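Local atomic coordinates of Tat (Twin-arginine translocation) pathway signal sequence containing protein (Mycobacterium tuberculosis, PDB entry 5IMU), a protein that is of unknown function and is represented here by the C-terminal part of the protein, which combines an alpha/beta/alpha sandwich with a bundle of helices. Residues A[24-29]-A[103-108]; A[63-68]-A[112-117]; A[71-76]-A[210-215]; A[126-131]-A[192-197]; A[137-142]-A[164-169]. All blocks are in the same frame, centred on the assembly; numbering follows the deposited sequence.

Contact 1: residues A[24-29]-A[103-108]; sequences VARQEP and PDAPAL
Gln27 and Arg26, on the final turn of helix 6-27, meet Leu108 and Ala105 of a loop that runs past in irregular, open form. The helical turn is defined by Glu28 N bonding to Val24 O at 3.1 Å, with a weak additional bond from Gln27 N to the same oxygen. Opposite it, Ala105 has backbone angles of the polyproline II type (phi -66°, psi 139°), and Pro106 and Ala107 follow suit, so the loop is drawn out and spaces its side chains widely.

Two separate touches result. The Gln27 side chain starts beside its own backbone N (chi1 -63°) and then extends, carrying the carboxamide to Leu108, which approaches from the opposite direction. Leu108 lays CD1 over the amide plane: this methyl is 3.6 Å from Gln27 NE2 and 4.0 Å from Gln27 CD. The second methyl adds a contact at 3.9 Å between Leu108 CD2 and Gln27 NE2. The polar work of that amide nitrogen is done with Arg60 O and Ala23 O, which fix the rotation of the group while leucine covers it. The other touch is slighter: Ala105 CB approaches the Arg26 guanidinium obliquely, 4.2 Å from NH1, the side chain being bent at chi3 and tied by NE to Ala99 O.

No hydrogen bond joins the two segments, and most of the touching residues remain partly exposed. In the chain the loop follows strand 88-92 and precedes helix 111-115; its Pro106 also leans on Arg19 and Ala23 of helix 6-27, while Val24 and Ala25 of that helix pack on Trp33 of strand 33-37.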
# COMPACT_ATOMS: atom_id res chain seq x y z
N VAL A 24 6.86 -0.19 9.82
CA VAL A 24 6.37 -0.86 8.63
C VAL A 24 7.41 -1.84 8.09
O VAL A 24 7.05 -2.88 7.52
CB VAL A 24 5.95 0.15 7.55
CG1 VAL A 24 4.74 0.95 8.01
CG2 VAL A 24 7.10 1.08 7.19
N ALA A 25 8.70 -1.54 8.28
CA ALA A 25 9.74 -2.41 7.75
C ALA A 25 9.73 -3.77 8.42
O ALA A 25 9.92 -4.79 7.76
CB ALA A 25 11.11 -1.74 7.90
N ARG A 26 9.50 -3.82 9.73
CA ARG A 26 9.48 -5.13 10.38
C ARG A 26 8.28 -5.96 9.96
O ARG A 26 8.33 -7.19 10.05
CB ARG A 26 9.53 -4.98 11.91
CG ARG A 26 8.26 -4.49 12.57
CD ARG A 26 8.39 -4.62 14.09
NE ARG A 26 9.62 -4.01 14.57
CZ ARG A 26 9.72 -2.74 14.98
NH1 ARG A 26 8.65 -1.96 14.96
NH2 ARG A 26 10.89 -2.27 15.40
N GLN A 27 7.20 -5.32 9.49
CA GLN A 27 6.08 -6.06 8.93
C GLN A 27 6.40 -6.61 7.55
O GLN A 27 5.95 -7.71 7.20
CB GLN A 27 4.83 -5.18 8.86
CG GLN A 27 4.32 -4.71 10.21
CD GLN A 27 3.09 -3.83 10.08
OE1 GLN A 27 1.99 -4.31 9.81
NE2 GLN A 27 3.27 -2.52 10.26
N GLU A 28 7.16 -5.87 6.75
CA GLU A 28 7.57 -6.31 5.42
C GLU A 28 8.97 -5.80 5.12
O GLU A 28 9.15 -4.75 4.49
CB GLU A 28 6.58 -5.84 4.35
CG GLU A 28 6.91 -6.39 2.98
CD GLU A 28 7.15 -7.89 3.03
OE1 GLU A 28 6.16 -8.64 3.13
OE2 GLU A 28 8.33 -8.31 2.99
N PRO A 29 10.00 -6.54 5.55
CA PRO A 29 11.38 -6.05 5.39
C PRO A 29 11.98 -6.30 4.02
O PRO A 29 13.08 -5.80 3.74
CB PRO A 29 12.14 -6.84 6.47
CG PRO A 29 11.38 -8.13 6.58
CD PRO A 29 9.93 -7.78 6.34
N PRO A 103 8.14 -1.09 23.66
CA PRO A 103 7.02 -0.22 24.05
C PRO A 103 6.94 1.09 23.26
O PRO A 103 5.87 1.69 23.21
CB PRO A 103 7.28 0.04 25.54
CG PRO A 103 8.10 -1.13 25.98
CD PRO A 103 8.98 -1.47 24.81
N ASP A 104 8.04 1.54 22.66
CA ASP A 104 8.04 2.82 21.96
C ASP A 104 7.65 2.70 20.49
O ASP A 104 7.62 3.72 19.78
CB ASP A 104 9.41 3.49 22.08
CG ASP A 104 10.54 2.61 21.59
OD1 ASP A 104 10.37 1.37 21.54
OD2 ASP A 104 11.61 3.16 21.24
N ALA A 105 7.34 1.50 20.01
CA ALA A 105 6.93 1.35 18.62
C ALA A 105 5.59 2.06 18.39
O ALA A 105 4.70 2.00 19.24
CB ALA A 105 6.80 -0.13 18.25
N PRO A 106 5.42 2.75 17.26
CA PRO A 106 4.18 3.50 17.04
C PRO A 106 2.99 2.56 16.86
O PRO A 106 3.09 1.52 16.22
CB PRO A 106 4.46 4.28 15.75
CG PRO A 106 5.95 4.22 15.56
CD PRO A 106 6.38 2.93 16.16
N ALA A 107 1.87 2.96 17.44
CA ALA A 107 0.64 2.19 17.31
C ALA A 107 0.17 2.18 15.86
O ALA A 107 0.15 3.21 15.19
CB ALA A 107 -0.45 2.76 18.22
N LEU A 108 -0.23 1.00 15.39
CA LEU A 108 -0.58 0.81 13.98
C LEU A 108 -2.07 1.08 13.75
O LEU A 108 -2.85 0.21 13.38
CB LEU A 108 -0.18 -0.59 13.54
CG LEU A 108 1.29 -0.93 13.79
CD1 LEU A 108 1.58 -2.39 13.48
CD2 LEU A 108 2.19 -0.01 12.99

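Contact 2: residues A[63-68]-A[112-117]; sequences ANVTLL and RSARSA. With K (potassium ion), chain B.
Arg115 brings the flat guanidinium group of this contact, but it meets Leu67 with its aliphatic stem, at 4.1 Å between Arg115 CG and Leu67 CD1. The extended chain carries the planar end away from the strand, to partners beyond the two segments: NE forms a salt bridge with Asp111, NH1 bonds to Ile55 O and NH2 to Pro56 O. Its rotation is therefore fixed by three N-H directions, and no stack with strand 65-67 is involved.

The centre is Ala114, whose methyl points from helix 111-115 at the strand. Its CB lies 3.6 Å from Val65 O, 4.2 Å from Val65 CG2 and 3.9 Å from Leu67 CD1. Leu67 CG sits beside its own backbone N; this chi1 of -53° directs the branch at Ala114, where CD1 rests against both the methyl and the carbonyl oxygen.

Around this apolar patch, water does what direct bonds do not. Water 3 links Leu67 N (3.1 Å) to Ala114 O (2.7 Å). Water 1 joins Asn64 N to Ser113 OG, and water 2 connects that hydroxyl to Val65 O.

Thr66 turns away from the helix, and its OG1 binds the potassium ion at 2.8 Å. Asn64 O is a second ligand; water 4 and Thr44 also belong to the site.

The chemistry is thus divided along the short strand and the residue before it. Alternate residues Val65 and Leu67 give apolar contacts to a helix, Thr66 and the Asn64 carbonyl serve a cation, and the backbone groups facing the helix are satisfied through bridging water.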
# COMPACT_ATOMS: atom_id res chain seq x y z
N ALA A 63 0.03 5.60 13.16
CA ALA A 63 -0.90 6.71 13.23
C ALA A 63 -0.33 7.95 12.56
O ALA A 63 0.88 8.21 12.59
CB ALA A 63 -1.24 7.01 14.69
N ASN A 64 -1.22 8.71 11.91
CA ASN A 64 -0.94 10.06 11.42
C ASN A 64 0.11 10.10 10.32
O ASN A 64 0.89 11.05 10.24
CB ASN A 64 -0.51 10.99 12.57
CG ASN A 64 -1.40 10.85 13.79
OD1 ASN A 64 -0.91 10.77 14.92
ND2 ASN A 64 -2.71 10.82 13.57
N VAL A 65 0.16 9.10 9.45
CA VAL A 65 1.03 9.16 8.28
C VAL A 65 0.19 9.51 7.06
O VAL A 65 -1.02 9.22 7.00
CB VAL A 65 1.82 7.86 8.05
CG1 VAL A 65 2.69 7.54 9.26
CG2 VAL A 65 0.89 6.70 7.72
N THR A 66 0.83 10.14 6.08
CA THR A 66 0.20 10.54 4.83
C THR A 66 0.88 9.79 3.69
O THR A 66 2.09 9.54 3.74
CB THR A 66 0.30 12.06 4.62
OG1 THR A 66 -0.39 12.73 5.68
CG2 THR A 66 -0.31 12.47 3.30
N LEU A 67 0.10 9.43 2.68
CA LEU A 67 0.60 8.65 1.56
C LEU A 67 0.65 9.50 0.30
O LEU A 67 -0.04 10.52 0.17
CB LEU A 67 -0.28 7.42 1.31
CG LEU A 67 -0.52 6.52 2.53
CD1 LEU A 67 -1.49 5.40 2.19
CD2 LEU A 67 0.79 5.95 3.05
N LEU A 68 1.49 9.08 -0.65
CA LEU A 68 1.49 9.70 -1.97
C LEU A 68 0.15 9.47 -2.64
O LEU A 68 -0.44 8.39 -2.53
CB LEU A 68 2.61 9.13 -2.84
CG LEU A 68 4.07 9.44 -2.49
CD1 LEU A 68 5.00 8.62 -3.38
CD2 LEU A 68 4.36 10.92 -2.64
N ARG A 112 -6.90 3.61 8.25
CA ARG A 112 -8.16 4.18 7.79
C ARG A 112 -7.97 5.60 7.25
O ARG A 112 -8.43 5.92 6.15
CB ARG A 112 -9.19 4.19 8.93
CG ARG A 112 -10.56 4.67 8.50
CD ARG A 112 -11.49 4.85 9.68
NE ARG A 112 -11.46 3.70 10.58
CZ ARG A 112 -12.26 2.64 10.47
NH1 ARG A 112 -13.16 2.59 9.50
NH2 ARG A 112 -12.15 1.64 11.33
N SER A 113 -7.28 6.45 8.00
CA SER A 113 -7.10 7.83 7.56
C SER A 113 -6.13 7.91 6.38
O SER A 113 -6.35 8.68 5.44
CB SER A 113 -6.61 8.70 8.72
OG SER A 113 -5.44 8.15 9.32
N ALA A 114 -5.06 7.12 6.41
CA ALA A 114 -4.04 7.22 5.37
C ALA A 114 -4.58 6.76 4.02
O ALA A 114 -4.24 7.35 2.98
CB ALA A 114 -2.80 6.41 5.75
N ARG A 115 -5.41 5.72 4.00
CA ARG A 115 -5.87 5.13 2.76
C ARG A 115 -7.22 5.67 2.29
O ARG A 115 -7.72 5.22 1.25
CB ARG A 115 -5.95 3.60 2.89
CG ARG A 115 -4.62 2.93 3.27
CD ARG A 115 -4.81 1.42 3.45
NE ARG A 115 -3.63 0.75 4.01
CZ ARG A 115 -2.71 0.13 3.27
NH1 ARG A 115 -2.82 0.10 1.95
NH2 ARG A 115 -1.67 -0.45 3.86
N SER A 116 -7.80 6.63 3.00
CA SER A 116 -9.11 7.18 2.65
C SER A 116 -9.02 8.55 1.98
O SER A 116 -10.06 9.19 1.76
CB SER A 116 -10.00 7.29 3.89
OG SER A 116 -10.27 6.02 4.44
N ALA A 117 -7.83 9.02 1.64
CA ALA A 117 -7.66 10.37 1.11
C ALA A 117 -8.00 10.49 -0.37
O ALA A 117 -8.01 11.61 -0.89
CB ALA A 117 -6.23 10.86 1.35
K K B . 0.80 13.14 8.17
O HOH W 1 -4.23 8.11 11.99
O HOH W 2 -2.40 7.65 9.07
O HOH W 3 -2.95 9.71 2.96
O HOH W 4 -0.95 15.24 9.31

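Contact 3: residues A[71-76]-A[210-215]; sequences TARRRD and LAWYAV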
# COMPACT_ATOMS: atom_id res chain seq x y z
N THR A 71 -0.88 8.85 -8.68
CA THR A 71 -0.55 9.44 -9.97
C THR A 71 0.58 8.61 -10.56
O THR A 71 1.36 8.00 -9.82
CB THR A 71 -0.14 10.92 -9.82
OG1 THR A 71 -1.23 11.66 -9.25
CG2 THR A 71 0.19 11.54 -11.18
N ALA A 72 0.65 8.57 -11.89
CA ALA A 72 1.72 7.85 -12.56
C ALA A 72 3.08 8.43 -12.16
O ALA A 72 3.31 9.63 -12.28
CB ALA A 72 1.54 7.92 -14.07
N ARG A 73 3.96 7.56 -11.67
CA ARG A 73 5.32 7.94 -11.31
C ARG A 73 6.29 6.98 -11.97
O ARG A 73 5.98 5.81 -12.20
CB ARG A 73 5.52 7.94 -9.79
CG ARG A 73 4.83 9.11 -9.12
CD ARG A 73 5.06 9.14 -7.62
NE ARG A 73 4.22 10.15 -7.00
CZ ARG A 73 2.98 9.94 -6.60
NH1 ARG A 73 2.43 8.75 -6.73
NH2 ARG A 73 2.28 10.93 -6.05
N ARG A 74 7.48 7.49 -12.29
CA ARG A 74 8.43 6.71 -13.06
C ARG A 74 8.89 5.49 -12.28
O ARG A 74 9.02 5.52 -11.05
CB ARG A 74 9.63 7.57 -13.47
CG ARG A 74 10.43 8.12 -12.32
CD ARG A 74 11.81 8.57 -12.76
NE ARG A 74 11.79 9.59 -13.80
CZ ARG A 74 12.41 9.48 -14.97
NH1 ARG A 74 13.10 8.38 -15.26
NH2 ARG A 74 12.35 10.46 -15.86
N ARG A 75 9.14 4.42 -13.03
CA ARG A 75 9.46 3.12 -12.45
C ARG A 75 10.71 3.16 -11.58
O ARG A 75 10.78 2.48 -10.56
CB ARG A 75 9.64 2.12 -13.59
CG ARG A 75 8.53 2.15 -14.60
CD ARG A 75 7.43 1.22 -14.24
NE ARG A 75 7.86 -0.19 -14.29
CZ ARG A 75 8.31 -0.90 -13.26
NH1 ARG A 75 8.39 -0.34 -12.05
NH2 ARG A 75 8.63 -2.15 -13.45
N ASP A 76 11.69 3.97 -11.97
CA ASP A 76 13.03 3.92 -11.42
C ASP A 76 13.24 4.84 -10.22
O ASP A 76 14.37 4.93 -9.72
CB ASP A 76 14.03 4.27 -12.52
CG ASP A 76 13.73 5.61 -13.15
OD1 ASP A 76 12.85 5.67 -14.03
OD2 ASP A 76 14.38 6.60 -12.77
N LEU A 210 -8.48 0.19 -6.12
CA LEU A 210 -8.92 0.37 -7.50
C LEU A 210 -8.29 1.61 -8.12
O LEU A 210 -7.89 1.58 -9.29
CB LEU A 210 -10.44 0.46 -7.55
CG LEU A 210 -11.19 -0.25 -8.69
CD1 LEU A 210 -12.38 0.59 -9.15
CD2 LEU A 210 -10.28 -0.59 -9.86
N ALA A 211 -8.20 2.70 -7.36
CA ALA A 211 -7.56 3.91 -7.88
C ALA A 211 -6.10 3.66 -8.21
O ALA A 211 -5.61 4.10 -9.26
CB ALA A 211 -7.70 5.05 -6.87
N TRP A 212 -5.39 2.95 -7.34
CA TRP A 212 -3.99 2.65 -7.61
C TRP A 212 -3.83 1.67 -8.76
O TRP A 212 -2.81 1.71 -9.47
CB TRP A 212 -3.31 2.12 -6.35
CG TRP A 212 -2.77 3.21 -5.48
CD1 TRP A 212 -3.33 3.72 -4.34
CD2 TRP A 212 -1.57 3.96 -5.71
NE1 TRP A 212 -2.54 4.73 -3.84
CE2 TRP A 212 -1.46 4.90 -4.66
CE3 TRP A 212 -0.58 3.93 -6.69
CZ2 TRP A 212 -0.39 5.79 -4.57
CZ3 TRP A 212 0.48 4.81 -6.60
CH2 TRP A 212 0.57 5.73 -5.55
N TYR A 213 -4.80 0.78 -8.96
CA TYR A 213 -4.74 -0.12 -10.11
C TYR A 213 -4.73 0.67 -11.42
O TYR A 213 -4.01 0.31 -12.36
CB TYR A 213 -5.91 -1.10 -10.09
CG TYR A 213 -5.96 -2.00 -11.30
CD1 TYR A 213 -5.18 -3.15 -11.36
CD2 TYR A 213 -6.77 -1.70 -12.39
CE1 TYR A 213 -5.21 -3.97 -12.47
CE2 TYR A 213 -6.81 -2.52 -13.50
CZ TYR A 213 -6.03 -3.66 -13.54
OH TYR A 213 -6.07 -4.47 -14.64
N ALA A 214 -5.52 1.74 -11.49
CA ALA A 214 -5.65 2.49 -12.74
C ALA A 214 -4.34 3.16 -13.13
O ALA A 214 -3.94 3.13 -14.30
CB ALA A 214 -6.76 3.53 -12.61
N VAL A 215 -3.66 3.79 -12.17
CA VAL A 215 -2.39 4.45 -12.48
C VAL A 215 -1.27 3.44 -12.67
O VAL A 215 -0.30 3.72 -13.39
CB VAL A 215 -2.00 5.47 -11.40
CG1 VAL A 215 -3.06 6.56 -11.31
CG2 VAL A 215 -1.79 4.80 -10.05
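Ala72 and Val215 bring the two backbones within 5.3 Å, CA to CA, as the irregular chain 71-76 passes over helix 203-216. This is loop-on-helix packing between the two parts of the fold: the loop follows strand 65-67 of the sandwich, and the helix is the last of the helical bundle.

Val215 points at the loop and meets its main chain. Its CG1, beside its own backbone N (chi1 -61°), lies 4.0 Å from Thr71 CA, and its CB is 4.1 Å from Ala72 N. So close an approach is possible because neither Thr71 nor Ala72 directs its side chain at the helix.

Arg73 makes the second touch with an extended chain that reaches Trp212, whose indole in turn meets the rings of Tyr208 and Trp54. Thr71 CB lies above one guanidinium face, offset toward its rim, and Arg73 NH1 bonds to Glu69 O. Guanidinium and indole planes are 33° apart. The same NH1 comes within 3.7 Å of Trp212 CH2, which lies at the edge of the guanidinium and near its plane.

Contact 4: residues A[126-131]-A[192-197]; sequences PTLVEA and LAAIEA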
# COMPACT_ATOMS: atom_id res chain seq x y z
N PRO A 126 -18.95 -0.57 -12.02
CA PRO A 126 -18.62 -0.90 -13.42
C PRO A 126 -17.14 -0.82 -13.73
O PRO A 126 -16.65 -1.61 -14.55
CB PRO A 126 -19.42 0.15 -14.21
CG PRO A 126 -20.58 0.46 -13.33
CD PRO A 126 -20.06 0.39 -11.92
N THR A 127 -16.41 0.10 -13.10
CA THR A 127 -14.98 0.21 -13.35
C THR A 127 -14.25 -1.06 -12.91
O THR A 127 -13.37 -1.56 -13.63
CB THR A 127 -14.41 1.43 -12.61
OG1 THR A 127 -15.00 2.63 -13.13
CG2 THR A 127 -12.90 1.50 -12.77
N LEU A 128 -14.60 -1.60 -11.74
CA LEU A 128 -13.95 -2.81 -11.27
C LEU A 128 -14.29 -4.00 -12.16
O LEU A 128 -13.41 -4.81 -12.48
CB LEU A 128 -14.36 -3.09 -9.81
CG LEU A 128 -13.68 -4.22 -9.02
CD1 LEU A 128 -13.81 -3.94 -7.53
CD2 LEU A 128 -14.26 -5.60 -9.33
N VAL A 129 -15.55 -4.12 -12.57
CA VAL A 129 -15.97 -5.26 -13.39
C VAL A 129 -15.28 -5.21 -14.75
O VAL A 129 -14.87 -6.24 -15.29
CB VAL A 129 -17.50 -5.28 -13.53
CG1 VAL A 129 -17.94 -6.37 -14.50
CG2 VAL A 129 -18.14 -5.49 -12.16
N GLU A 130 -15.13 -4.01 -15.32
CA GLU A 130 -14.40 -3.87 -16.58
C GLU A 130 -12.94 -4.25 -16.41
O GLU A 130 -12.37 -4.93 -17.27
CB GLU A 130 -14.52 -2.43 -17.10
CG GLU A 130 -15.60 -2.23 -18.15
CD GLU A 130 -15.41 -3.11 -19.37
OE1 GLU A 130 -16.18 -4.07 -19.55
OE2 GLU A 130 -14.46 -2.84 -20.15
N ALA A 131 -12.32 -3.81 -15.31
CA ALA A 131 -10.91 -4.15 -15.08
C ALA A 131 -10.71 -5.65 -14.99
O ALA A 131 -9.74 -6.19 -15.53
CB ALA A 131 -10.41 -3.46 -13.81
N LEU A 192 -7.19 -7.91 -6.79
CA LEU A 192 -7.64 -8.88 -5.80
C LEU A 192 -7.85 -8.23 -4.44
O LEU A 192 -8.79 -8.57 -3.71
CB LEU A 192 -6.64 -10.03 -5.70
CG LEU A 192 -6.39 -10.84 -6.97
CD1 LEU A 192 -5.23 -11.80 -6.78
CD2 LEU A 192 -7.65 -11.59 -7.39
N ALA A 193 -6.97 -7.29 -4.07
CA ALA A 193 -7.11 -6.59 -2.80
C ALA A 193 -8.39 -5.76 -2.76
O ALA A 193 -9.04 -5.65 -1.71
CB ALA A 193 -5.89 -5.70 -2.55
N ALA A 194 -8.77 -5.17 -3.89
CA ALA A 194 -10.01 -4.41 -3.95
C ALA A 194 -11.22 -5.31 -3.73
O ALA A 194 -12.17 -4.93 -3.04
CB ALA A 194 -10.11 -3.67 -5.28
N ILE A 195 -11.20 -6.51 -4.32
CA ILE A 195 -12.32 -7.44 -4.16
C ILE A 195 -12.45 -7.86 -2.70
O ILE A 195 -13.56 -7.92 -2.16
CB ILE A 195 -12.14 -8.65 -5.09
CG1 ILE A 195 -12.19 -8.21 -6.56
CG2 ILE A 195 -13.22 -9.69 -4.82
CD1 ILE A 195 -11.84 -9.31 -7.53
N GLU A 196 -11.33 -8.15 -2.04
CA GLU A 196 -11.41 -8.59 -0.65
C GLU A 196 -11.93 -7.48 0.26
O GLU A 196 -12.78 -7.73 1.13
CB GLU A 196 -10.05 -9.08 -0.14
CG GLU A 196 -10.08 -9.47 1.33
CD GLU A 196 -8.81 -10.15 1.81
OE1 GLU A 196 -8.65 -11.36 1.54
OE2 GLU A 196 -7.98 -9.48 2.46
N ALA A 197 -11.44 -6.26 0.09
CA ALA A 197 -11.96 -5.14 0.87
C ALA A 197 -13.45 -4.95 0.62
O ALA A 197 -14.19 -4.58 1.54
CB ALA A 197 -11.19 -3.87 0.54
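Leu128 reaches helix 183-199 because its CG stands anti to the backbone N (chi1 -172°), which sends the branched end straight across from helix 124-133. The torsion chi2, 157°, then turns the fork so that CD1 faces Ala194 and CD2 faces Ile195. Ile195 answers with CG1 beside its own backbone N (chi1 -64°); its CB does not face the other helix directly, yet this rotation swings CG1 into range.

The evidence for contact is two matched approaches. Leu128 CD1 lies 4.3 Å from Ala194 CB, and Leu128 CD2 lies 4.3 Å from Ile195 CG1. One leucine therefore forks over two successive residues of the opposing helix and contributes more than half of the surface buried between the segments. The backbones stay well separated, with 8.5 Å between the CA atoms of Leu128 and Ala194, a gap spanned by a leucine on one side and no more than a methyl on the other.

No polar bond crosses. Main-chain groups are paired along each helix, as in Glu130 N to Pro126 O (2.9 Å) and Glu196 N to Leu192 O (3.1 Å), so the face between them can be wholly apolar. All three touching residues are buried.

Other helices of the bundle complete the surroundings. Leu210 of helix 203-216 packs against Thr127 and approaches the Leu128 backbone. Ile195 also touches Ile145 of helix 140-151 and Leu163 of helix 157-177, while Val129 leans on Leu147 and Val150. The segments 126-131 and 192-197 thus meet through one leucine, in an interior to which all five helices contribute.

Contact 5: residues A[137-142]-A[164-169]; sequences SLPRIA and HGCITA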
# COMPACT_ATOMS: atom_id res chain seq x y z
N SER A 137 -4.70 -12.37 -16.73
CA SER A 137 -3.86 -13.08 -15.78
C SER A 137 -4.54 -13.37 -14.44
O SER A 137 -3.94 -14.05 -13.60
CB SER A 137 -2.57 -12.28 -15.54
OG SER A 137 -2.86 -10.96 -15.12
N LEU A 138 -5.76 -12.89 -14.23
CA LEU A 138 -6.43 -13.07 -12.95
C LEU A 138 -6.80 -14.53 -12.72
O LEU A 138 -7.04 -15.28 -13.67
CB LEU A 138 -7.69 -12.21 -12.89
CG LEU A 138 -7.78 -10.96 -12.02
CD1 LEU A 138 -6.41 -10.45 -11.57
CD2 LEU A 138 -8.55 -9.87 -12.75
N PRO A 139 -6.86 -14.97 -11.46
CA PRO A 139 -7.31 -16.34 -11.18
C PRO A 139 -8.83 -16.45 -11.31
O PRO A 139 -9.55 -15.46 -11.37
CB PRO A 139 -6.86 -16.57 -9.73
CG PRO A 139 -6.88 -15.21 -9.13
CD PRO A 139 -6.44 -14.27 -10.24
N ARG A 140 -9.30 -17.70 -11.34
CA ARG A 140 -10.71 -17.96 -11.57
C ARG A 140 -11.59 -17.32 -10.50
O ARG A 140 -12.70 -16.86 -10.79
CB ARG A 140 -10.97 -19.47 -11.64
CG ARG A 140 -12.44 -19.86 -11.71
CD ARG A 140 -12.63 -21.37 -11.87
NE ARG A 140 -12.33 -21.81 -13.23
CZ ARG A 140 -12.23 -23.09 -13.60
NH1 ARG A 140 -12.38 -24.05 -12.70
NH2 ARG A 140 -11.96 -23.40 -14.86
N ILE A 141 -11.10 -17.25 -9.26
CA ILE A 141 -11.91 -16.70 -8.18
C ILE A 141 -12.27 -15.25 -8.45
O ILE A 141 -13.36 -14.79 -8.09
CB ILE A 141 -11.19 -16.86 -6.82
CG1 ILE A 141 -12.10 -16.41 -5.68
CG2 ILE A 141 -9.88 -16.08 -6.80
CD1 ILE A 141 -13.35 -17.24 -5.52
N ALA A 142 -11.38 -14.50 -9.10
CA ALA A 142 -11.67 -13.10 -9.41
C ALA A 142 -12.81 -12.99 -10.41
O ALA A 142 -13.72 -12.17 -10.23
CB ALA A 142 -10.41 -12.41 -9.94
N HIS A 164 -8.34 -15.01 -0.53
CA HIS A 164 -7.21 -14.64 0.31
C HIS A 164 -5.99 -15.48 -0.01
O HIS A 164 -4.85 -14.99 0.04
CB HIS A 164 -7.57 -14.76 1.79
CG HIS A 164 -6.57 -14.10 2.69
ND1 HIS A 164 -6.52 -12.73 2.84
CD2 HIS A 164 -5.57 -14.60 3.45
CE1 HIS A 164 -5.54 -12.42 3.68
NE2 HIS A 164 -4.94 -13.54 4.05
N GLY A 165 -6.19 -16.76 -0.33
CA GLY A 165 -5.07 -17.60 -0.72
C GLY A 165 -4.39 -17.10 -1.98
O GLY A 165 -3.17 -17.17 -2.12
N CYS A 166 -5.18 -16.56 -2.92
CA CYS A 166 -4.60 -16.02 -4.14
C CYS A 166 -3.91 -14.68 -3.89
O CYS A 166 -2.91 -14.37 -4.54
CB CYS A 166 -5.67 -15.87 -5.22
SG CYS A 166 -6.24 -17.45 -5.90
N ILE A 167 -4.43 -13.88 -2.96
CA ILE A 167 -3.76 -12.63 -2.59
C ILE A 167 -2.40 -12.93 -1.97
O ILE A 167 -1.39 -12.31 -2.32
CB ILE A 167 -4.65 -11.80 -1.64
CG1 ILE A 167 -5.86 -11.24 -2.39
CG2 ILE A 167 -3.84 -10.68 -1.00
CD1 ILE A 167 -6.91 -10.63 -1.49
N THR A 168 -2.36 -13.89 -1.04
CA THR A 168 -1.10 -14.26 -0.41
C THR A 168 -0.10 -14.77 -1.44
O THR A 168 1.10 -14.51 -1.34
CB THR A 168 -1.34 -15.31 0.67
OG1 THR A 168 -2.26 -14.79 1.64
CG2 THR A 168 -0.04 -15.69 1.36
N ALA A 169 -0.58 -15.50 -2.45
CA ALA A 169 0.31 -16.09 -3.44
C ALA A 169 0.93 -15.02 -4.34
O ALA A 169 2.14 -15.06 -4.62
CB ALA A 169 -0.43 -17.13 -4.27
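Cys166 has the largest share of buried surface, and its thiol meets both partners, Pro139 and Ile141. The SG atom lies beside its own backbone N (chi1 -71°), a rotation that tips the sulfur from helix 157-177 toward the start of helix 140-151. There it is 4.0 Å from Pro139 CB and 4.0 Å from Pro139 CG, so it sits off the CB-CG edge of the pyrrolidine ring. Cys166 CB adds a further approach, 4.1 Å from the same Pro139 CG.

Pro139 comes next in buried area. It occupies the N-cap position, immediately ahead of the first helical turn, and Ala142 N returns a weak bond to its carbonyl oxygen. The ring points at the neighbouring helix from the very place where the loop gives way to helix, and the nearest CA atoms, those of Pro139 and Cys166, are 7.6 Å apart.

Ile141, two residues on, supplies the third member. Its CG1 is anti to the backbone N (chi1 -175°), leaving the CG2 methyl to face the sulfur at 4.0 Å. Ile141 also touches Glu159 and Leu162, one turn or more earlier on helix 157-177, so the isoleucine is laid along that helix. Behind the contact, helix 183-199 takes up Ile167 through Leu192 and Glu196.

Here the thiol acts as an apolar group: all its contacts across the interface are to carbon, at van der Waals distance, and no hydrogen bond joins the segments. Cys166 is the sole cysteine in this chain, which excludes a disulfide within it; the sulfur simply fills the angle between proline and isoleucine.

Contacts 2 and 4 are buried, contacts 1 and 3 lie at the surface, and contact 5 is intermediate. Contacts 1 and 2 both hold the sandwich part and are joined by a probable hydrogen bond from Ala63 N to Ala107 O. Contact 3 spans the longest stretch of chain, tying the strand side to the helical bundle; contacts 4 and 5 are nested within it. Each of those two is apolar between its own segments, though a probable hydrogen bond between Glu196 and His164 links them. Contact 2, despite its burial, is the most polar, with waters and potassium nearby. In contacts 1 and 3, carbon groups abut an amide or guanidinium whose hydrogen bonds go to other parts of the chain.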